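Local coordinates for protein BIFUNCTIONAL PROTEIN Proline utilization A (PutA) (Corynebacterium freiburgense, PDB 5UX5) that oxidises proline to glutamate in two steps, pairing an FAD-dependent proline dehydrogenase with an NAD-dependent aldehyde dehydrogenase in a single chain, probably with channelling of the intermediate, at residues Glu159-Gly163 against Asp164-Asn168; Val923-Pro926 against Pro927-Glu931; Arg1049-Leu1052 against Leu1053-Lys1057. One frame throughout, in Å; residues are numbered along the deposited sequence.

Contact 1: Glu159-Gly163 against Asp164-Asn168; sequences EAVLG and DGEAN
Val161 and Ala167 form the close apolar side of this turn into a helix, with Val161 CG1 3.7 Å from Ala167 CB. That branch lies anti to the backbone N (chi1 -174°), which carries it over the first helical turn. Beside it the backbone closes the turn: Ala167 N donates to Gly163 O at 3.1 Å, the first i to i+4 bond of the helix, with Gly163 as N-cap residue. Val161 itself centres an inverse gamma turn. Glu166 adds its aliphatic part, CG lying 4.2 Å from Val161 CG2 and near Glu159 O, an oxygen hydrogen-bonded to Arg170; its bend at chi2 (60°) swings the carboxylate alongside Glu159 CB. Here the contact becomes loose. Glu159 is poorly ordered and partly exposed, and its OE1 is placed 3.4 Å from Glu166 OE1, two acceptors with carboxylate planes 90° apart, a position that remains uncertain. Asn169 hydrogen-bonds to Glu166 OE1, and Glu159 OE2 has a weak, long ion pair with Arg739. At the helix start Asp164 turns away to salt bridges with Arg752 and Arg212, while Asp746 accepts the N-H groups of Gly165 and Glu166. A loop leading from strand 151-157 into helix 164-178 is the beta-alpha connection of the proline dehydrogenase TIM barrel, here docked against helix 740-750 in the aldehyde dehydrogenase range.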
loop_
_atom_site.group_PDB
_atom_site.type_symbol
_atom_site.label_atom_id
_atom_site.label_comp_id
_atom_site.label_asym_id
_atom_site.label_seq_id
_atom_site.Cartn_x
_atom_site.Cartn_y
_atom_site.Cartn_z
ATOM N N GLU A 159 -12.011 20.356 -3.236
ATOM C CA GLU A 159 -12.207 18.906 -3.202
ATOM C C GLU A 159 -10.916 18.176 -3.565
ATOM O O GLU A 159 -10.138 18.636 -4.404
ATOM C CB GLU A 159 -13.336 18.521 -4.183
ATOM C CG GLU A 159 -14.301 17.391 -3.769
ATOM C CD GLU A 159 -15.472 17.213 -4.758
ATOM O OE1 GLU A 159 -15.348 17.572 -5.956
ATOM O OE2 GLU A 159 -16.536 16.715 -4.337
ATOM N N ALA A 160 -10.702 17.017 -2.946
ATOM C CA ALA A 160 -9.502 16.238 -3.232
ATOM C C ALA A 160 -9.408 15.963 -4.723
ATOM O O ALA A 160 -10.406 15.642 -5.373
ATOM C CB ALA A 160 -9.513 14.914 -2.472
ATOM N N VAL A 161 -8.210 16.125 -5.275
ATOM C CA VAL A 161 -8.001 15.979 -6.715
ATOM C C VAL A 161 -7.675 14.509 -6.975
ATOM O O VAL A 161 -6.514 14.108 -7.074
ATOM C CB VAL A 161 -6.928 16.923 -7.246
ATOM C CG1 VAL A 161 -6.863 16.828 -8.763
ATOM C CG2 VAL A 161 -7.213 18.342 -6.815
ATOM N N LEU A 162 -8.734 13.704 -7.118
ATOM C CA LEU A 162 -8.635 12.284 -7.422
ATOM C C LEU A 162 -8.856 11.952 -8.892
ATOM O O LEU A 162 -8.462 10.865 -9.323
ATOM C CB LEU A 162 -9.632 11.503 -6.560
ATOM C CG LEU A 162 -9.357 11.794 -5.075
ATOM C CD1 LEU A 162 -10.336 11.132 -4.121
ATOM C CD2 LEU A 162 -7.951 11.400 -4.716
ATOM N N GLY A 163 -9.444 12.864 -9.682
ATOM C CA GLY A 163 -9.704 12.591 -11.083
ATOM C C GLY A 163 -9.429 13.789 -11.972
ATOM O O GLY A 163 -9.164 14.891 -11.498
ATOM N N ASP A 164 -9.498 13.558 -13.284
ATOM C CA ASP A 164 -9.253 14.659 -14.217
ATOM C C ASP A 164 -10.333 15.730 -14.146
ATOM O O ASP A 164 -10.078 16.879 -14.513
ATOM C CB ASP A 164 -9.138 14.151 -15.653
ATOM C CG ASP A 164 -7.800 13.470 -15.937
ATOM O OD1 ASP A 164 -6.744 13.861 -15.345
ATOM O OD2 ASP A 164 -7.829 12.533 -16.776
ATOM N N GLY A 165 -11.539 15.378 -13.709
ATOM C CA GLY A 165 -12.632 16.329 -13.581
ATOM C C GLY A 165 -12.295 17.430 -12.601
ATOM O O GLY A 165 -12.339 18.611 -12.944
ATOM N N GLU A 166 -11.989 17.062 -11.359
ATOM C CA GLU A 166 -11.616 18.071 -10.384
ATOM C C GLU A 166 -10.286 18.720 -10.718
ATOM O O GLU A 166 -10.078 19.889 -10.389
ATOM C CB GLU A 166 -11.574 17.465 -8.995
ATOM C CG GLU A 166 -11.255 18.456 -7.898
ATOM C CD GLU A 166 -12.244 19.598 -7.767
ATOM O OE1 GLU A 166 -13.452 19.424 -8.113
ATOM O OE2 GLU A 166 -11.787 20.656 -7.248
ATOM N N ALA A 167 -9.377 17.999 -11.372
ATOM C CA ALA A 167 -8.104 18.611 -11.746
ATOM C C ALA A 167 -8.317 19.748 -12.737
ATOM O O ALA A 167 -7.634 20.782 -12.681
ATOM C CB ALA A 167 -7.175 17.561 -12.333
ATOM N N ASN A 168 -9.244 19.561 -13.672
ATOM C CA ASN A 168 -9.560 20.631 -14.592
ATOM C C ASN A 168 -10.181 21.812 -13.861
ATOM O O ASN A 168 -10.015 22.973 -14.277
ATOM C CB ASN A 168 -10.500 20.115 -15.676
ATOM C CG ASN A 168 -10.895 21.196 -16.637
ATOM O OD1 ASN A 168 -12.040 21.668 -16.638
ATOM N ND2 ASN A 168 -9.935 21.651 -17.418
#

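Contact 2: Val923-Pro926 against Pro927-Glu931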
loop_
_atom_site.group_PDB
_atom_site.type_symbol
_atom_site.label_atom_id
_atom_site.label_comp_id
_atom_site.label_asym_id
_atom_site.label_seq_id
_atom_site.Cartn_x
_atom_site.Cartn_y
_atom_site.Cartn_z
ATOM N N VAL A 923 0.657 -25.308 35.604
ATOM C CA VAL A 923 -0.246 -24.209 35.247
ATOM C C VAL A 923 -1.623 -24.540 35.795
ATOM O O VAL A 923 -2.030 -25.704 35.806
ATOM C CB VAL A 923 -0.352 -23.939 33.721
ATOM C CG1 VAL A 923 0.962 -23.404 33.139
ATOM C CG2 VAL A 923 -0.847 -25.157 32.969
ATOM N N SER A 924 -2.327 -23.518 36.268
ATOM C CA SER A 924 -3.661 -23.705 36.818
ATOM C C SER A 924 -4.684 -23.962 35.722
ATOM O O SER A 924 -4.601 -23.413 34.620
ATOM C CB SER A 924 -4.098 -22.472 37.608
ATOM O OG SER A 924 -4.327 -21.378 36.737
ATOM N N LEU A 925 -5.688 -24.777 36.061
ATOM C CA LEU A 925 -6.796 -25.084 35.178
ATOM C C LEU A 925 -8.107 -24.650 35.813
ATOM O O LEU A 925 -8.298 -24.836 37.020
ATOM C CB LEU A 925 -6.871 -26.577 34.879
ATOM C CG LEU A 925 -6.241 -27.074 33.594
ATOM C CD1 LEU A 925 -6.675 -28.508 33.401
ATOM C CD2 LEU A 925 -6.685 -26.192 32.442
ATOM N N PRO A 926 -9.021 -24.063 35.042
ATOM C CA PRO A 926 -10.378 -23.879 35.544
ATOM C C PRO A 926 -11.057 -25.224 35.725
ATOM O O PRO A 926 -10.777 -26.181 34.982
ATOM C CB PRO A 926 -11.056 -23.043 34.444
ATOM C CG PRO A 926 -9.951 -22.477 33.633
ATOM C CD PRO A 926 -8.832 -23.470 33.712
ATOM N N PRO A 927 -11.941 -25.355 36.716
ATOM C CA PRO A 927 -12.399 -26.703 37.104
ATOM C C PRO A 927 -13.285 -27.390 36.072
ATOM O O PRO A 927 -13.325 -28.630 36.056
ATOM C CB PRO A 927 -13.158 -26.445 38.410
ATOM C CG PRO A 927 -12.682 -25.085 38.871
ATOM C CD PRO A 927 -12.455 -24.319 37.621
ATOM N N ALA A 928 -13.984 -26.634 35.207
ATOM C CA ALA A 928 -14.797 -27.260 34.165
ATOM C C ALA A 928 -13.963 -28.152 33.274
ATOM O O ALA A 928 -14.414 -29.226 32.861
ATOM C CB ALA A 928 -15.488 -26.207 33.311
ATOM N N TYR A 929 -12.716 -27.777 33.051
ATOM C CA TYR A 929 -11.859 -28.601 32.219
ATOM C C TYR A 929 -11.452 -29.853 32.967
ATOM O O TYR A 929 -11.439 -30.949 32.395
ATOM C CB TYR A 929 -10.624 -27.809 31.783
ATOM C CG TYR A 929 -10.875 -26.588 30.918
ATOM C CD1 TYR A 929 -10.977 -26.692 29.538
ATOM C CD2 TYR A 929 -11.045 -25.333 31.484
ATOM C CE1 TYR A 929 -11.205 -25.562 28.730
ATOM C CE2 TYR A 929 -11.270 -24.209 30.699
ATOM C CZ TYR A 929 -11.353 -24.323 29.318
ATOM O OH TYR A 929 -11.588 -23.198 28.533
ATOM N N ARG A 930 -11.120 -29.719 34.253
ATOM C CA ARG A 930 -10.641 -30.893 34.976
ATOM C C ARG A 930 -11.747 -31.922 35.148
ATOM O O ARG A 930 -11.465 -33.130 35.127
ATOM C CB ARG A 930 -10.008 -30.475 36.310
ATOM C CG ARG A 930 -8.621 -29.817 36.087
ATOM C CD ARG A 930 -7.711 -29.823 37.290
ATOM N NE ARG A 930 -8.441 -29.394 38.476
ATOM C CZ ARG A 930 -8.449 -28.155 38.947
ATOM N NH1 ARG A 930 -7.744 -27.192 38.355
ATOM N NH2 ARG A 930 -9.151 -27.892 40.033
ATOM N N GLU A 931 -13.010 -31.465 35.197
ATOM C CA GLU A 931 -14.152 -32.384 35.219
ATOM C C GLU A 931 -14.159 -33.308 34.007
ATOM O O GLU A 931 -14.581 -34.466 34.112
ATOM C CB GLU A 931 -15.460 -31.596 35.290
#
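Leu925 lays its side chain against the aliphatic stem of Arg930: CD1 of Leu925 comes within 3.6 Å of CG of Arg930, and CB of Leu925 also lies against that stem. The two side chains pass at a slant. Arg930 bends at chi3 (-46°), folding its guanidinium back alongside the preceding chain, its edge toward Leu925 N, and bringing NH1 to 2.8 Å from Leu925 O. On its other branch Leu925 CD2 approaches Tyr929 CB more loosely, at 4.3 Å. Next in the chain, Pro926 is the N-cap residue. Its ring atoms CG and CD lie about 3.7 Å from CD2 of Tyr929, and its carbonyl oxygen sits at the edge of the tyrosine ring, near the ring plane. The same oxygen accepts the N-H of Tyr929 at 3.2 Å, the donor standing well above the carbonyl plane, with an N-H...O angle of 141°. Arg996 makes a cation-pi contact with the Tyr929 ring, tying this short helix to helix 984-997. Pro927, as the first helical residue, has no N-H to offer. The one backbone bond across the segments is thus bent, and the ring carbons of Pro926 and Tyr929 pack together beside it, in a contact most of whose residues are exposed.

Contact 3: Arg1049-Leu1052 against Leu1053-Lys1057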
loop_
_atom_site.group_PDB
_atom_site.type_symbol
_atom_site.label_atom_id
_atom_site.label_comp_id
_atom_site.label_asym_id
_atom_site.label_seq_id
_atom_site.Cartn_x
_atom_site.Cartn_y
_atom_site.Cartn_z
ATOM N N ARG A 1049 -1.201 -26.994 21.221
ATOM C CA ARG A 1049 -0.501 -26.115 20.295
ATOM C C ARG A 1049 -0.707 -26.571 18.865
ATOM O O ARG A 1049 -0.708 -25.743 17.954
ATOM C CB ARG A 1049 0.994 -26.060 20.616
ATOM C CG ARG A 1049 1.766 -25.056 19.781
ATOM C CD ARG A 1049 1.114 -23.667 19.861
ATOM N NE ARG A 1049 1.779 -22.652 19.034
ATOM C CZ ARG A 1049 1.512 -22.440 17.738
ATOM N NH1 ARG A 1049 0.605 -23.167 17.104
ATOM N NH2 ARG A 1049 2.154 -21.497 17.057
ATOM N N ARG A 1050 -0.915 -27.872 18.650
ATOM C CA ARG A 1050 -1.280 -28.393 17.342
ATOM C C ARG A 1050 -2.775 -28.652 17.200
ATOM O O ARG A 1050 -3.389 -28.155 16.251
ATOM C CB ARG A 1050 -0.528 -29.686 17.045
ATOM C CG ARG A 1050 0.976 -29.598 17.039
ATOM C CD ARG A 1050 1.496 -28.532 16.138
ATOM N NE ARG A 1050 0.781 -28.523 14.875
ATOM C CZ ARG A 1050 0.856 -27.527 13.996
ATOM N NH1 ARG A 1050 1.641 -26.473 14.252
ATOM N NH2 ARG A 1050 0.144 -27.575 12.876
ATOM N N GLU A 1051 -3.389 -29.356 18.155
ATOM C CA GLU A 1051 -4.770 -29.801 17.972
ATOM C C GLU A 1051 -5.740 -28.634 17.950
ATOM O O GLU A 1051 -6.729 -28.674 17.217
ATOM C CB GLU A 1051 -5.166 -30.774 19.074
ATOM C CG GLU A 1051 -6.519 -31.460 18.897
ATOM C CD GLU A 1051 -6.617 -32.304 17.620
ATOM O OE1 GLU A 1051 -7.611 -32.124 16.881
ATOM O OE2 GLU A 1051 -5.745 -33.184 17.384
ATOM N N LEU A 1052 -5.484 -27.583 18.737
ATOM C CA LEU A 1052 -6.435 -26.473 18.794
ATOM C C LEU A 1052 -6.535 -25.706 17.469
ATOM O O LEU A 1052 -7.505 -24.955 17.275
ATOM C CB LEU A 1052 -6.093 -25.517 19.956
ATOM C CG LEU A 1052 -6.378 -26.057 21.379
ATOM C CD1 LEU A 1052 -5.833 -25.187 22.490
ATOM C CD2 LEU A 1052 -7.850 -26.256 21.625
ATOM N N LEU A 1053 -5.594 -25.891 16.535
ATOM C CA LEU A 1053 -5.722 -25.192 15.255
ATOM C C LEU A 1053 -6.981 -25.650 14.528
ATOM O O LEU A 1053 -7.613 -24.867 13.815
ATOM C CB LEU A 1053 -4.464 -25.380 14.389
ATOM C CG LEU A 1053 -3.174 -24.683 14.877
ATOM C CD1 LEU A 1053 -1.934 -25.044 14.095
ATOM C CD2 LEU A 1053 -3.285 -23.200 14.907
ATOM N N HIS A 1054 -7.390 -26.900 14.753
ATOM C CA HIS A 1054 -8.605 -27.438 14.161
ATOM C C HIS A 1054 -9.859 -26.754 14.678
ATOM O O HIS A 1054 -10.925 -26.893 14.059
ATOM C CB HIS A 1054 -8.687 -28.942 14.432
ATOM C CG HIS A 1054 -7.506 -29.701 13.932
ATOM N ND1 HIS A 1054 -6.879 -30.681 14.671
ATOM C CD2 HIS A 1054 -6.840 -29.637 12.755
ATOM C CE1 HIS A 1054 -5.869 -31.177 13.980
ATOM N NE2 HIS A 1054 -5.825 -30.562 12.810
ATOM N N PHE A 1055 -9.752 -25.990 15.767
ATOM C CA PHE A 1055 -10.905 -25.332 16.361
ATOM C C PHE A 1055 -10.918 -23.829 16.141
ATOM O O PHE A 1055 -11.779 -23.141 16.703
ATOM C CB PHE A 1055 -10.956 -25.659 17.853
ATOM C CG PHE A 1055 -11.225 -27.110 18.129
ATOM C CD1 PHE A 1055 -10.222 -28.059 17.966
ATOM C CD2 PHE A 1055 -12.474 -27.530 18.538
ATOM C CE1 PHE A 1055 -10.469 -29.404 18.202
ATOM C CE2 PHE A 1055 -12.717 -28.877 18.795
ATOM C CZ PHE A 1055 -11.717 -29.809 18.622
ATOM N N LEU A 1056 -9.998 -23.306 15.321
ATOM C CA LEU A 1056 -9.754 -21.868 15.187
ATOM C C LEU A 1056 -9.568 -21.459 13.726
ATOM O O LEU A 1056 -9.008 -22.189 12.900
ATOM C CB LEU A 1056 -8.512 -21.443 15.990
ATOM C CG LEU A 1056 -8.556 -21.697 17.501
ATOM C CD1 LEU A 1056 -7.157 -21.606 18.063
ATOM C CD2 LEU A 1056 -9.484 -20.721 18.206
ATOM N N LYS A 1057 -10.007 -20.255 13.428
ATOM C CA LYS A 1057 -9.803 -19.643 12.125
ATOM C C LYS A 1057 -8.840 -18.469 12.286
ATOM O O LYS A 1057 -9.128 -17.517 13.022
ATOM C CB LYS A 1057 -11.141 -19.161 11.557
ATOM C CG LYS A 1057 -12.188 -20.220 11.292
ATOM C CD LYS A 1057 -13.440 -19.555 10.732
ATOM C CE LYS A 1057 -13.977 -18.557 11.738
ATOM N NZ LYS A 1057 -15.401 -18.153 11.533
#
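His1054 donates from ND1 to OE1 of Glu1051 at 2.7 Å, a His-carboxylate hydrogen bond with an N-H...O angle of 157°. The acceptor lies near the imidazole plane, but the nitrogen reaches the oxygen from well above the carboxylate, whose plane is turned 54° from the ring. The glutamate CG is anti to the backbone N and the chain bends at chi2 (60°), which curls the carboxylate forward to the histidine. The other oxygen, OE2, is held by a salt bridge to Arg1017 and by Leu1045 N, so both oxygens have partners; the carboxylate would probably favour a proton on ND1, an effect Arg1017 may moderate. Backbone bonds of the i to i+3 kind follow in sequence: Leu1053 N to Arg1050 O at 3.2 Å, His1054 N to Glu1051 O at 3.1 Å and Phe1055 N to Leu1052 O at 2.9 Å. Outside them, Leu1053 CD1 rests over one face of the Arg1050 guanidinium, 3.5 Å from NH2 and displaced toward the rim; Trp913 makes a cation-pi contact with the same arginine. Phe1055 sets its ring edge against Glu1051 O, with CD1 3.6 Å away. Leu1056 CD1 lies loosely by Leu1052 CB, at 4.5 Å. Phe953 of helix 936-953 touches Leu1052, Leu1053 and Leu1056, and Ala993 of helix 984-997 touches Leu1052 and Phe1055. The i to i+3 pattern is that of a 3-10 turn, here carrying a short helix into strand 1056-1064, which pairs antiparallel with strand 965-980.

How the contacts relate
From the N terminus, contact 1 comes first, turning the chain from strand 151-157 of the proline dehydrogenase barrel into helix 164-178 and meeting helices 740-750 and 706-718 in the aldehyde dehydrogenase range. Far along the sequence, contact 2 opens the short helix 927-932 after strand 911-915, and contact 3 then leads from helix 1048-1051 into strand 1056-1064. Each closes a local turn, and they follow in series without nesting or crossing. Contact 1 lies across the chain's centre from the others, its centre about 62 Å from that of contact 2 and about 50 Å from that of contact 3. Contacts 2 and 3 have centres about 19 Å apart; helices 936-953 and 984-997 pack against both.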